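Local coordinates for RIM-binding protein, isoform F (Drosophila melanogaster, PDB 4Z8A), which binds, through its third SH3 domain, a peptide derived from the calcium channel Cacophony and probably links such channels to the synaptic active zone, at residues A[15-21]-A[69-74]. Numbering follows the deposited sequence.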
loop_
_atom_site.group_PDB
_atom_site.type_symbol
_atom_site.label_atom_id
_atom_site.label_comp_id
_atom_site.label_asym_id
_atom_site.label_seq_id
_atom_site.Cartn_x
_atom_site.Cartn_y
_atom_site.Cartn_z
ATOM N N MET A 15 -3.202 -8.230 1.068
ATOM C CA MET A 15 -4.114 -7.200 0.601
ATOM C C MET A 15 -4.262 -7.229 -0.912
ATOM O O MET A 15 -3.275 -7.231 -1.642
ATOM C CB MET A 15 -3.629 -5.826 1.051
ATOM C CG MET A 15 -3.621 -5.658 2.564
ATOM S SD MET A 15 -3.500 -3.946 3.107
ATOM C CE MET A 15 -5.180 -3.386 2.747
ATOM N N ILE A 16 -5.504 -7.234 -1.366
ATOM C CA ILE A 16 -5.834 -7.270 -2.778
ATOM C C ILE A 16 -5.785 -5.869 -3.409
ATOM O O ILE A 16 -6.436 -4.924 -2.927
ATOM C CB ILE A 16 -7.261 -7.838 -2.990
ATOM C CG1 ILE A 16 -7.414 -9.202 -2.320
ATOM C CG2 ILE A 16 -7.590 -7.934 -4.460
ATOM C CD1 ILE A 16 -8.899 -9.616 -2.211
ATOM N N ALA A 17 -5.046 -5.748 -4.503
ATOM C CA ALA A 17 -5.030 -4.511 -5.280
ATOM C C ALA A 17 -6.309 -4.383 -6.072
ATOM O O ALA A 17 -6.667 -5.285 -6.805
ATOM C CB ALA A 17 -3.803 -4.485 -6.226
ATOM N N LEU A 18 -7.000 -3.248 -5.910
ATOM C CA LEU A 18 -8.262 -2.997 -6.598
ATOM C C LEU A 18 -8.122 -2.144 -7.848
ATOM O O LEU A 18 -9.058 -2.046 -8.655
ATOM C CB LEU A 18 -9.252 -2.312 -5.632
ATOM C CG LEU A 18 -9.668 -3.211 -4.463
ATOM C CD1 LEU A 18 -10.613 -2.453 -3.528
ATOM C CD2 LEU A 18 -10.355 -4.490 -4.967
ATOM N N TYR A 19 -6.946 -1.534 -8.013
ATOM C CA TYR A 19 -6.673 -0.623 -9.118
ATOM C C TYR A 19 -5.217 -0.754 -9.532
ATOM O O TYR A 19 -4.366 -1.037 -8.678
ATOM C CB TYR A 19 -6.951 0.834 -8.706
ATOM C CG TYR A 19 -8.373 1.034 -8.252
ATOM C CD1 TYR A 19 -9.386 1.306 -9.173
ATOM C CD2 TYR A 19 -8.717 0.912 -6.914
ATOM C CE1 TYR A 19 -10.731 1.469 -8.756
ATOM C CE2 TYR A 19 -10.047 1.067 -6.499
ATOM C CZ TYR A 19 -11.035 1.353 -7.421
ATOM O OH TYR A 19 -12.336 1.500 -6.970
ATOM N N ASP A 20 -4.933 -0.517 -10.813
ATOM C CA ASP A 20 -3.538 -0.542 -11.285
ATOM C C ASP A 20 -2.780 0.610 -10.672
ATOM O O ASP A 20 -3.333 1.710 -10.573
ATOM C CB ASP A 20 -3.459 -0.420 -12.794
ATOM C CG ASP A 20 -4.061 -1.598 -13.513
ATOM O OD1 ASP A 20 -4.371 -2.620 -12.874
ATOM O OD2 ASP A 20 -4.235 -1.493 -14.738
ATOM N N TYR A 21 -1.512 0.389 -10.300
ATOM C CA TYR A 21 -0.659 1.482 -9.837
ATOM C C TYR A 21 0.748 1.435 -10.415
ATOM O O TYR A 21 1.513 0.527 -10.121
ATOM C CB TYR A 21 -0.553 1.484 -8.313
ATOM C CG TYR A 21 0.128 2.705 -7.723
ATOM C CD1 TYR A 21 -0.494 3.954 -7.761
ATOM C CD2 TYR A 21 1.351 2.602 -7.065
ATOM C CE1 TYR A 21 0.100 5.076 -7.203
ATOM C CE2 TYR A 21 1.951 3.726 -6.480
ATOM C CZ TYR A 21 1.322 4.955 -6.564
ATOM O OH TYR A 21 1.878 6.066 -6.005
ATOM N N PRO A 69 0.369 2.527 -1.879
ATOM C CA PRO A 69 -0.676 3.434 -1.377
ATOM C C PRO A 69 -1.898 2.672 -0.850
ATOM O O PRO A 69 -2.505 1.905 -1.585
ATOM C CB PRO A 69 -1.059 4.262 -2.616
ATOM C CG PRO A 69 -0.776 3.390 -3.767
ATOM C CD PRO A 69 0.427 2.498 -3.352
ATOM N N SER A 70 -2.242 2.895 0.411
ATOM C CA SER A 70 -3.314 2.137 1.054
ATOM C C SER A 70 -4.642 2.281 0.319
ATOM O O SER A 70 -5.464 1.371 0.337
ATOM C CB SER A 70 -3.465 2.585 2.505
ATOM O OG SER A 70 -3.757 3.982 2.576
ATOM N N ASN A 71 -4.847 3.416 -0.351
ATOM C CA ASN A 71 -6.134 3.691 -0.944
ATOM C C ASN A 71 -6.339 2.979 -2.276
ATOM O O ASN A 71 -7.403 3.084 -2.849
ATOM C CB ASN A 71 -6.384 5.210 -1.066
ATOM C CG ASN A 71 -5.316 5.951 -1.849
ATOM O OD1 ASN A 71 -4.182 5.500 -1.975
ATOM N ND2 ASN A 71 -5.683 7.130 -2.372
ATOM N N PHE A 72 -5.349 2.203 -2.731
ATOM C CA PHE A 72 -5.509 1.416 -3.943
ATOM C C PHE A 72 -5.824 -0.053 -3.628
ATOM O O PHE A 72 -6.020 -0.851 -4.536
ATOM C CB PHE A 72 -4.247 1.495 -4.819
ATOM C CG PHE A 72 -4.225 2.692 -5.734
ATOM C CD1 PHE A 72 -4.228 3.966 -5.208
ATOM C CD2 PHE A 72 -4.168 2.526 -7.110
ATOM C CE1 PHE A 72 -4.224 5.085 -6.041
ATOM C CE2 PHE A 72 -4.146 3.634 -7.954
ATOM C CZ PHE A 72 -4.181 4.914 -7.416
ATOM N N LEU A 73 -5.842 -0.386 -2.340
ATOM C CA LEU A 73 -6.000 -1.772 -1.878
ATOM C C LEU A 73 -7.346 -1.972 -1.225
ATOM O O LEU A 73 -7.964 -1.008 -0.787
ATOM C CB LEU A 73 -4.906 -2.125 -0.868
ATOM C CG LEU A 73 -3.503 -1.788 -1.375
ATOM C CD1 LEU A 73 -2.483 -2.106 -0.281
ATOM C CD2 LEU A 73 -3.154 -2.535 -2.669
ATOM N N ALA A 74 -7.779 -3.230 -1.126
ATOM C CA ALA A 74 -9.067 -3.533 -0.514
ATOM C C ALA A 74 -8.954 -3.584 1.000
ATOM O O ALA A 74 -8.338 -4.489 1.545
ATOM C CB ALA A 74 -9.602 -4.851 -1.043
HETATM O O HOH W 1 -7.388 -6.977 0.872
#
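Leu18 N donates to Phe72 O (2.9 Å) and Ala74 N to Ile16 O, tying the start of the SH3 fold to its end: the chain leaving strand 12-16 runs beside the 3-10 turn 70-72 and the tail after it. One water bridges Ile16 N and Ala74 O beyond the second bond. Tyr21 packs on Phe72 and Pro69. Tyr21 CB lies 3.9 Å from Phe72 CD2; with CG anti to the backbone N (chi1 -171°), the ring swings against Phe72 and turns one face to Pro69. The ring edge at Tyr21 CD1 meets one face of Phe72 toward its rim, with CD1 3.7 Å from Phe72 CE2, in an edge-to-face pair with planes at 64°. Tyr21 CE2 lies 3.7 Å from Pro69 CD, while Pro69 CG sits over the Tyr21 ring centre in a CH-pi contact only 6° off the normal; at the tip, Tyr21 OH hydrogen-bonds Glu36 OE1. With an alanine in place of Tyr21, the Phe72 face and the Pro69 ring would probably lose their shared partner and Glu36 its phenol. Tyr19 CB packs on Phe72 CD2, and Tyr19 OH hydrogen-bonds the backbone of the bound peptide, an apolar side chain of which also packs on Phe72; this part of the contact therefore borders the ligand groove. At the other end Met15, bent at chi3, crosses Leu73 at about a right angle, its CE 3.8 Å from Leu73 CB.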